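Side-chain contacts in G-protein alpha subunit Galpha7 (Naegleria fowleri, PDB 6NE6), which probably binds and hydrolyses GTP as the switchable alpha subunit of a heterotrimeric G protein, relaying signals from membrane receptors: residues A[168-173]-A[321-326]; A[244-249]-A[316-321]; A[299-304]-A[312-317]. All coordinates share one frame; numbering follows the deposited sequence.

Following the chain from its N terminus, residues 168-173, at the hairpin turn joining strands 163-170 and 173-180, come first; contact 1 closes a loop of 147 residues between them and residues 321-326, in the end part of helix 308-326. Strand 242-248 comes next, and contact 2 closes a loop of 66 residues onto the middle of the same helix. Strand 297-302 follows, and contact 3 joins residues 299-304 to 312-317, with seven residues between. Contacts 2 and 3 therefore both lie within the span of contact 1, and their loops end on overlapping helical segments. Together the three hold the C-terminal helix on one face of the mixed sheet, reaching both the outer hairpin and edge strand 297-302.

Contact 1 of 3, residues A[168-173]-A[321-326]; sequences FTFKNL and DILSAE
Of residues 321-326, Leu-323 is the one whose side chain packs on the turn, and its two methyl groups divide the work. The tighter side is CD2, which lies 3.6 Å from CD1 of Leu-173. On the other branch, CD1 is shared more loosely: it stands 3.9 Å from CD2 of Phe-170, approaching that ring obliquely, and at the same distance from CB of Lys-171. With its CG anti to the carbonyl carbon (chi1 -73°), Leu-323 sends this fork toward the turn.

Residues 170-173 form a type I' beta turn, the tight link of a two-residue beta hairpin, closed by Phe-170 N to Leu-173 O and Leu-173 N to Phe-170 O, both 2.9 Å. Lys-171, at a turn corner, runs extended beyond CG; its CG rests 3.7 Å above the plane of the Phe-170 ring, toward the rim. This lysine marks the solvent side, whereas Phe-175 of strand 173-180 touches both Phe-170 and Leu-323 from within the fold. Direct contact between residues 168-173 and 321-326 is entirely apolar, so hydrophobic packing joins them, and Lys-171 NZ adds only a weak hydrogen bond to Ser-320 OG, just before the latter segment.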
loop_
_atom_site.group_PDB
_atom_site.type_symbol
_atom_site.label_atom_id
_atom_site.label_comp_id
_atom_site.label_asym_id
_atom_site.label_seq_id
_atom_site.Cartn_x
_atom_site.Cartn_y
_atom_site.Cartn_z
ATOM N N PHE A 168 2.455 15.830 15.192
ATOM C CA PHE A 168 2.312 17.078 14.463
ATOM C C PHE A 168 1.316 17.947 15.203
ATOM O O PHE A 168 0.584 17.482 16.077
ATOM C CB PHE A 168 1.858 16.859 13.016
ATOM C CG PHE A 168 0.511 16.198 12.869
ATOM C CD1 PHE A 168 -0.638 16.953 12.632
ATOM C CD2 PHE A 168 0.393 14.813 12.930
ATOM C CE1 PHE A 168 -1.885 16.332 12.469
ATOM C CE2 PHE A 168 -0.847 14.190 12.773
ATOM C CZ PHE A 168 -1.983 14.953 12.533
ATOM N N THR A 169 1.309 19.221 14.851
ATOM C CA THR A 169 0.381 20.178 15.422
ATOM C C THR A 169 -0.545 20.654 14.316
ATOM O O THR A 169 -0.093 20.948 13.203
ATOM C CB THR A 169 1.126 21.345 16.083
ATOM O OG1 THR A 169 1.828 20.847 17.231
ATOM C CG2 THR A 169 0.159 22.440 16.549
ATOM N N PHE A 170 -1.838 20.694 14.618
ATOM C CA PHE A 170 -2.851 21.149 13.675
ATOM C C PHE A 170 -3.817 22.050 14.415
ATOM O O PHE A 170 -4.327 21.670 15.473
ATOM C CB PHE A 170 -3.584 19.960 13.060
ATOM C CG PHE A 170 -4.705 20.343 12.161
ATOM C CD1 PHE A 170 -4.454 20.836 10.891
ATOM C CD2 PHE A 170 -6.012 20.201 12.576
ATOM C CE1 PHE A 170 -5.497 21.185 10.055
ATOM C CE2 PHE A 170 -7.055 20.551 11.743
ATOM C CZ PHE A 170 -6.792 21.042 10.485
ATOM N N LYS A 171 -4.063 23.235 13.857
ATOM C CA LYS A 171 -4.845 24.276 14.520
ATOM C C LYS A 171 -4.432 24.430 15.984
ATOM O O LYS A 171 -5.260 24.464 16.894
ATOM C CB LYS A 171 -6.342 23.999 14.386
ATOM C CG LYS A 171 -6.820 24.031 12.941
ATOM C CD LYS A 171 -8.332 23.916 12.845
ATOM C CE LYS A 171 -8.794 23.916 11.390
ATOM N NZ LYS A 171 -10.268 23.711 11.269
ATOM N N ASN A 172 -3.119 24.506 16.199
ATOM C CA ASN A 172 -2.509 24.730 17.511
ATOM C C ASN A 172 -2.822 23.624 18.519
ATOM O O ASN A 172 -2.778 23.865 19.732
ATOM C CB ASN A 172 -2.906 26.097 18.082
ATOM C CG ASN A 172 -2.561 27.233 17.143
ATOM O OD1 ASN A 172 -3.432 27.995 16.726
ATOM N ND2 ASN A 172 -1.285 27.342 16.790
ATOM N N LEU A 173 -3.127 22.412 18.053
ATOM C CA LEU A 173 -3.359 21.288 18.952
ATOM C C LEU A 173 -2.512 20.092 18.537
ATOM O O LEU A 173 -2.282 19.868 17.336
ATOM C CB LEU A 173 -4.839 20.889 18.985
ATOM C CG LEU A 173 -5.707 21.991 19.597
ATOM C CD1 LEU A 173 -7.171 21.765 19.286
ATOM C CD2 LEU A 173 -5.455 22.039 21.092
ATOM N N ASP A 321 -12.382 17.474 11.228
ATOM C CA ASP A 321 -13.588 16.836 11.732
ATOM C C ASP A 321 -13.368 16.252 13.118
ATOM O O ASP A 321 -14.266 16.309 13.968
ATOM C CB ASP A 321 -14.058 15.756 10.770
ATOM C CG ASP A 321 -15.384 15.181 11.185
ATOM O OD1 ASP A 321 -16.375 15.938 11.196
ATOM O OD2 ASP A 321 -15.430 13.992 11.540
ATOM N N ILE A 322 -12.184 15.680 13.368
ATOM C CA ILE A 322 -11.873 15.190 14.709
ATOM C C ILE A 322 -12.007 16.319 15.720
ATOM O O ILE A 322 -12.609 16.157 16.789
ATOM C CB ILE A 322 -10.466 14.577 14.754
ATOM C CG1 ILE A 322 -10.445 13.240 14.031
ATOM C CG2 ILE A 322 -10.028 14.390 16.198
ATOM C CD1 ILE A 322 -9.030 12.715 13.794
ATOM N N LEU A 323 -11.450 17.481 15.390
ATOM C CA LEU A 323 -11.529 18.616 16.303
ATOM C C LEU A 323 -12.968 19.060 16.502
ATOM O O LEU A 323 -13.357 19.447 17.611
ATOM C CB LEU A 323 -10.679 19.775 15.788
ATOM C CG LEU A 323 -9.161 19.609 15.913
ATOM C CD1 LEU A 323 -8.452 20.875 15.494
ATOM C CD2 LEU A 323 -8.802 19.232 17.352
ATOM N N SER A 324 -13.780 18.995 15.445
ATOM C CA SER A 324 -15.159 19.458 15.568
ATOM C C SER A 324 -15.975 18.552 16.482
ATOM O O SER A 324 -16.912 19.019 17.135
ATOM C CB SER A 324 -15.813 19.569 14.187
ATOM O OG SER A 324 -16.209 18.303 13.694
ATOM N N ALA A 325 -15.622 17.269 16.561
ATOM C CA ALA A 325 -16.297 16.314 17.434
ATOM C C ALA A 325 -15.785 16.339 18.870
ATOM O O ALA A 325 -16.429 15.748 19.742
ATOM C CB ALA A 325 -16.145 14.899 16.871
ATOM N N GLU A 326 -14.663 17.014 19.132
ATOM C CA GLU A 326 -14.062 16.997 20.463
ATOM C C GLU A 326 -15.031 17.510 21.524
ATOM O O GLU A 326 -15.119 16.943 22.620
ATOM C CB GLU A 326 -12.777 17.829 20.453
ATOM C CG GLU A 326 -12.019 17.891 21.769
ATOM C CD GLU A 326 -10.646 18.528 21.606
ATOM O OE1 GLU A 326 -9.878 18.072 20.731
ATOM O OE2 GLU A 326 -10.337 19.492 22.339
#

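Contact 2 of 3, residues A[244-249]-A[316-321]; sequences YLLLNK and EQITSD
The Tyr-244 ring receives Ile-318 CG2 over one face and Asp-321 OD2 at its edge, near the ring plane. The methyl sits 4.0 Å from the ring centroid and only 10° off the normal, a CH-pi contact almost over the centre. Its placement follows from the first torsion of Ile-318 (chi1 -65°), which sets CG2 anti to the backbone N and leaves CG1 to carry CD1 elsewhere. That second branch meets Leu-246 tip to tip, CD1 to CD1 at 3.8 Å.

At the hydroxyl, Tyr-244 OH donates a 2.6 Å hydrogen bond to Asp-321 OD2, meeting the carboxylate on its anti side and a little out of its plane. Ring and carboxylate stand nearly perpendicular, 84° apart. OD2 also forms a salt bridge with NE of Arg-298, so the phenol and a positive charge share one oxygen.

Strand 242-248 lies inside the sheet between strands 199-205 and 297-302. Helical residues 316-321 pack over strand residues 244-248 almost antiparallel, with the axes of these two segments 11.3 Å apart. This is the layered alpha/beta arrangement of a Ras-like G domain, with the C-terminal helix against the central sheet. The apolar methyl contacts fit the buried interior, while the short phenol-carboxylate bond gives the helix a directional anchor; the arginine's charge would be expected to favour an ionised Asp-321.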
loop_
_atom_site.group_PDB
_atom_site.type_symbol
_atom_site.label_atom_id
_atom_site.label_comp_id
_atom_site.label_asym_id
_atom_site.label_seq_id
_atom_site.Cartn_x
_atom_site.Cartn_y
_atom_site.Cartn_z
ATOM N N TYR A 244 -12.893 6.378 10.842
ATOM C CA TYR A 244 -13.020 6.830 9.467
ATOM C C TYR A 244 -12.642 5.702 8.518
ATOM O O TYR A 244 -11.728 4.923 8.803
ATOM C CB TYR A 244 -12.103 8.027 9.205
ATOM C CG TYR A 244 -12.434 9.232 10.038
ATOM C CD1 TYR A 244 -13.299 10.212 9.555
ATOM C CD2 TYR A 244 -11.886 9.405 11.301
ATOM C CE1 TYR A 244 -13.611 11.320 10.309
ATOM C CE2 TYR A 244 -12.205 10.516 12.067
ATOM C CZ TYR A 244 -13.069 11.464 11.568
ATOM O OH TYR A 244 -13.371 12.573 12.335
ATOM N N LEU A 245 -13.343 5.609 7.390
ATOM C CA LEU A 245 -12.986 4.672 6.331
ATOM C C LEU A 245 -12.283 5.448 5.224
ATOM O O LEU A 245 -12.839 6.422 4.704
ATOM C CB LEU A 245 -14.225 3.959 5.777
ATOM C CG LEU A 245 -13.931 2.996 4.611
ATOM C CD1 LEU A 245 -13.011 1.839 5.048
ATOM C CD2 LEU A 245 -15.234 2.474 4.009
ATOM N N LEU A 246 -11.064 5.029 4.879
ATOM C CA LEU A 246 -10.294 5.643 3.799
ATOM C C LEU A 246 -10.195 4.638 2.655
ATOM O O LEU A 246 -9.583 3.577 2.812
ATOM C CB LEU A 246 -8.907 6.041 4.285
ATOM C CG LEU A 246 -8.755 7.427 4.899
ATOM C CD1 LEU A 246 -9.618 7.574 6.156
ATOM C CD2 LEU A 246 -7.278 7.649 5.207
ATOM N N LEU A 247 -10.795 4.969 1.517
ATOM C CA LEU A 247 -10.721 4.109 0.337
ATOM C C LEU A 247 -9.558 4.641 -0.487
ATOM O O LEU A 247 -9.672 5.679 -1.144
ATOM C CB LEU A 247 -12.051 4.100 -0.419
ATOM C CG LEU A 247 -13.197 3.486 0.409
ATOM C CD1 LEU A 247 -14.574 3.659 -0.258
ATOM C CD2 LEU A 247 -12.936 2.019 0.694
ATOM N N ASN A 248 -8.427 3.938 -0.415
ATOM C CA ASN A 248 -7.133 4.392 -0.881
ATOM C C ASN A 248 -6.861 3.866 -2.290
ATOM O O ASN A 248 -7.622 3.064 -2.846
ATOM C CB ASN A 248 -6.056 3.935 0.118
ATOM C CG ASN A 248 -4.685 4.506 -0.174
ATOM O OD1 ASN A 248 -4.543 5.624 -0.671
ATOM N ND2 ASN A 248 -3.658 3.726 0.139
ATOM N N LYS A 249 -5.771 4.353 -2.876
ATOM C CA LYS A 249 -5.365 4.004 -4.241
ATOM C C LYS A 249 -6.420 4.420 -5.263
ATOM O O LYS A 249 -6.603 3.757 -6.287
ATOM C CB LYS A 249 -5.026 2.512 -4.363
ATOM C CG LYS A 249 -4.058 2.017 -3.284
ATOM C CD LYS A 249 -3.630 0.578 -3.530
ATOM C CE LYS A 249 -2.695 0.089 -2.430
ATOM N NZ LYS A 249 -2.180 -1.290 -2.747
ATOM N N GLU A 316 -6.321 16.857 6.322
ATOM C CA GLU A 316 -6.799 18.092 6.931
ATOM C C GLU A 316 -8.307 18.047 7.150
ATOM O O GLU A 316 -8.808 18.554 8.160
ATOM C CB GLU A 316 -6.417 19.291 6.058
ATOM N N GLN A 317 -9.051 17.461 6.207
ATOM C CA GLN A 317 -10.485 17.292 6.417
ATOM C C GLN A 317 -10.748 16.396 7.620
ATOM O O GLN A 317 -11.623 16.685 8.453
ATOM C CB GLN A 317 -11.143 16.691 5.181
ATOM C CG GLN A 317 -11.197 17.564 3.954
ATOM C CD GLN A 317 -11.816 16.801 2.800
ATOM O OE1 GLN A 317 -11.116 16.157 2.028
ATOM N NE2 GLN A 317 -13.140 16.826 2.715
ATOM N N ILE A 318 -9.992 15.306 7.726
ATOM C CA ILE A 318 -10.165 14.373 8.833
ATOM C C ILE A 318 -9.815 15.043 10.156
ATOM O O ILE A 318 -10.582 14.972 11.119
ATOM C CB ILE A 318 -9.329 13.106 8.596
ATOM C CG1 ILE A 318 -9.856 12.357 7.363
ATOM C CG2 ILE A 318 -9.338 12.239 9.841
ATOM C CD1 ILE A 318 -8.978 11.190 6.934
ATOM N N THR A 319 -8.658 15.717 10.226
ATOM C CA THR A 319 -8.280 16.299 11.512
ATOM C C THR A 319 -9.213 17.439 11.899
ATOM O O THR A 319 -9.526 17.605 13.084
ATOM C CB THR A 319 -6.820 16.762 11.512
ATOM O OG1 THR A 319 -6.606 17.701 10.459
ATOM C CG2 THR A 319 -5.889 15.561 11.308
ATOM N N SER A 320 -9.706 18.200 10.922
ATOM C CA SER A 320 -10.694 19.222 11.241
ATOM C C SER A 320 -11.952 18.593 11.805
ATOM O O SER A 320 -12.530 19.098 12.776
ATOM C CB SER A 320 -11.035 20.048 10.000
ATOM O OG SER A 320 -9.919 20.806 9.582
ATOM N N ASP A 321 -12.382 17.474 11.228
ATOM C CA ASP A 321 -13.588 16.836 11.732
ATOM C C ASP A 321 -13.368 16.252 13.118
ATOM O O ASP A 321 -14.266 16.309 13.968
ATOM C CB ASP A 321 -14.058 15.756 10.770
ATOM C CG ASP A 321 -15.384 15.181 11.185
ATOM O OD1 ASP A 321 -16.375 15.938 11.196
ATOM O OD2 ASP A 321 -15.430 13.992 11.540
#

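Contact 3 of 3, residues A[299-304]-A[312-317]; sequences DVFFVT and KERLEQ
The guanidinium of Arg-314 is gripped by three oxygens. Its NE donates to Phe-302 O at 2.9 Å, lying nearly on the line of the carbonyl bond and with the oxygen in the guanidinium plane, although the N-H points less directly (132°). NH1 serves two acceptors on its own helix: Glu-313 OE2 at 2.9 Å, in a salt bridge reached from above the carboxylate plane, and Gln-317 OE1 at 3.0 Å. Three bonds to separate groups restrict rotation of the guanidinium.

The chain bends at chi2 (-76°), and its methylenes lie against the end of the strand and the residue after it as they turn toward the carbonyl: CG is 3.9 Å from Val-303 CG2, with the two side chains running past each other in opposite directions. CD approaches the Phe-301 ring only loosely and obliquely.

Strand 297-302 is the outermost strand on this side of the sheet, and helical residues 312-317 return over residues 299-302 almost antiparallel, in the closing strand-loop-helix element of the Ras-like G domain. Near the start of the helix, Asn-310 OD1 accepts a hydrogen bond from the backbone N of Thr-304, just past the strand.

Further along the helix, Gln-317 borders Phe-301: NE2 stands 3.7 Å from CE1 at the ring edge, near the ring plane, and the amide is turned 83° from the ring. Its CB touches the same carbon at 3.8 Å, while Ile-318 also packs on this phenylalanine.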
loop_
_atom_site.group_PDB
_atom_site.type_symbol
_atom_site.label_atom_id
_atom_site.label_comp_id
_atom_site.label_asym_id
_atom_site.label_seq_id
_atom_site.Cartn_x
_atom_site.Cartn_y
_atom_site.Cartn_z
ATOM N N ASP A 299 -17.050 9.071 8.943
ATOM C CA ASP A 299 -17.131 9.516 7.555
ATOM C C ASP A 299 -16.355 8.533 6.679
ATOM O O ASP A 299 -15.650 7.651 7.173
ATOM C CB ASP A 299 -16.598 10.950 7.428
ATOM C CG ASP A 299 -17.320 11.759 6.362
ATOM O OD1 ASP A 299 -17.976 11.167 5.475
ATOM O OD2 ASP A 299 -17.216 12.997 6.418
ATOM N N VAL A 300 -16.483 8.705 5.361
ATOM C CA VAL A 300 -15.773 7.896 4.372
ATOM C C VAL A 300 -15.095 8.847 3.395
ATOM O O VAL A 300 -15.724 9.798 2.924
ATOM C CB VAL A 300 -16.715 6.938 3.613
ATOM C CG1 VAL A 300 -15.951 6.199 2.532
ATOM C CG2 VAL A 300 -17.385 5.945 4.564
ATOM N N PHE A 301 -13.809 8.609 3.111
ATOM C CA PHE A 301 -13.033 9.475 2.228
ATOM C C PHE A 301 -12.343 8.640 1.162
ATOM O O PHE A 301 -11.816 7.560 1.453
ATOM C CB PHE A 301 -11.946 10.282 2.985
ATOM C CG PHE A 301 -12.483 11.294 3.957
ATOM C CD1 PHE A 301 -12.716 12.604 3.561
ATOM C CD2 PHE A 301 -12.725 10.948 5.276
ATOM C CE1 PHE A 301 -13.206 13.548 4.466
ATOM C CE2 PHE A 301 -13.207 11.895 6.183
ATOM C CZ PHE A 301 -13.451 13.178 5.778
ATOM N N PHE A 302 -12.330 9.148 -0.070
ATOM C CA PHE A 302 -11.477 8.589 -1.107
ATOM C C PHE A 302 -10.135 9.291 -1.039
ATOM O O PHE A 302 -10.076 10.501 -0.807
ATOM C CB PHE A 302 -12.089 8.792 -2.497
ATOM C CG PHE A 302 -13.411 8.108 -2.687
ATOM C CD1 PHE A 302 -13.468 6.736 -2.891
ATOM C CD2 PHE A 302 -14.590 8.830 -2.661
ATOM C CE1 PHE A 302 -14.673 6.101 -3.083
ATOM C CE2 PHE A 302 -15.808 8.195 -2.843
ATOM C CZ PHE A 302 -15.843 6.826 -3.052
ATOM N N VAL A 303 -9.050 8.551 -1.278
ATOM C CA VAL A 303 -7.725 9.161 -1.217
ATOM C C VAL A 303 -6.766 8.422 -2.143
ATOM O O VAL A 303 -6.967 7.257 -2.489
ATOM C CB VAL A 303 -7.191 9.188 0.238
ATOM C CG1 VAL A 303 -6.869 7.799 0.722
ATOM C CG2 VAL A 303 -5.975 10.108 0.352
ATOM N N THR A 304 -5.730 9.132 -2.586
ATOM C CA THR A 304 -4.598 8.512 -3.265
ATOM C C THR A 304 -3.376 8.877 -2.438
ATOM O O THR A 304 -2.868 9.994 -2.542
ATOM C CB THR A 304 -4.469 8.991 -4.705
ATOM O OG1 THR A 304 -5.662 8.649 -5.418
ATOM C CG2 THR A 304 -3.280 8.303 -5.383
ATOM N N LYS A 312 -2.640 15.237 1.860
ATOM C CA LYS A 312 -2.660 16.372 2.781
ATOM C C LYS A 312 -4.059 16.954 2.910
ATOM O O LYS A 312 -4.523 17.249 4.019
ATOM C CB LYS A 312 -1.678 17.438 2.295
ATOM C CG LYS A 312 -0.580 17.795 3.270
ATOM C CD LYS A 312 0.539 18.561 2.569
ATOM C CE LYS A 312 0.014 19.817 1.889
ATOM N NZ LYS A 312 1.096 20.590 1.205
ATOM N N GLU A 313 -4.744 17.133 1.781
ATOM C CA GLU A 313 -6.075 17.722 1.788
ATOM C C GLU A 313 -7.059 16.838 2.544
ATOM O O GLU A 313 -7.849 17.326 3.367
ATOM C CB GLU A 313 -6.528 17.954 0.345
ATOM C CG GLU A 313 -7.932 18.497 0.184
ATOM C CD GLU A 313 -8.253 18.778 -1.269
ATOM O OE1 GLU A 313 -7.383 19.341 -1.965
ATOM O OE2 GLU A 313 -9.359 18.416 -1.721
ATOM N N ARG A 314 -7.027 15.530 2.277
ATOM C CA ARG A 314 -7.942 14.622 2.955
ATOM C C ARG A 314 -7.627 14.530 4.442
ATOM O O ARG A 314 -8.541 14.457 5.272
ATOM C CB ARG A 314 -7.882 13.235 2.312
ATOM C CG ARG A 314 -8.305 13.204 0.848
ATOM C CD ARG A 314 -9.825 13.306 0.660
ATOM N NE ARG A 314 -10.130 13.450 -0.763
ATOM C CZ ARG A 314 -10.194 14.622 -1.389
ATOM N NH1 ARG A 314 -10.009 15.739 -0.704
ATOM N NH2 ARG A 314 -10.450 14.681 -2.687
ATOM N N LEU A 315 -6.340 14.547 4.804
ATOM C CA LEU A 315 -6.002 14.435 6.221
ATOM C C LEU A 315 -6.399 15.694 6.978
ATOM O O LEU A 315 -6.797 15.611 8.146
ATOM C CB LEU A 315 -4.511 14.144 6.392
ATOM C CG LEU A 315 -4.132 12.736 5.910
ATOM C CD1 LEU A 315 -2.627 12.518 5.971
ATOM C CD2 LEU A 315 -4.862 11.653 6.691
ATOM N N GLU A 316 -6.321 16.857 6.322
ATOM C CA GLU A 316 -6.799 18.092 6.931
ATOM C C GLU A 316 -8.307 18.047 7.150
ATOM O O GLU A 316 -8.808 18.554 8.160
ATOM C CB GLU A 316 -6.417 19.291 6.058
ATOM N N GLN A 317 -9.051 17.461 6.207
ATOM C CA GLN A 317 -10.485 17.292 6.417
ATOM C C GLN A 317 -10.748 16.396 7.620
ATOM O O GLN A 317 -11.623 16.685 8.453
ATOM C CB GLN A 317 -11.143 16.691 5.181
ATOM C CG GLN A 317 -11.197 17.564 3.954
ATOM C CD GLN A 317 -11.816 16.801 2.800
ATOM O OE1 GLN A 317 -11.116 16.157 2.028
ATOM N NE2 GLN A 317 -13.140 16.826 2.715
#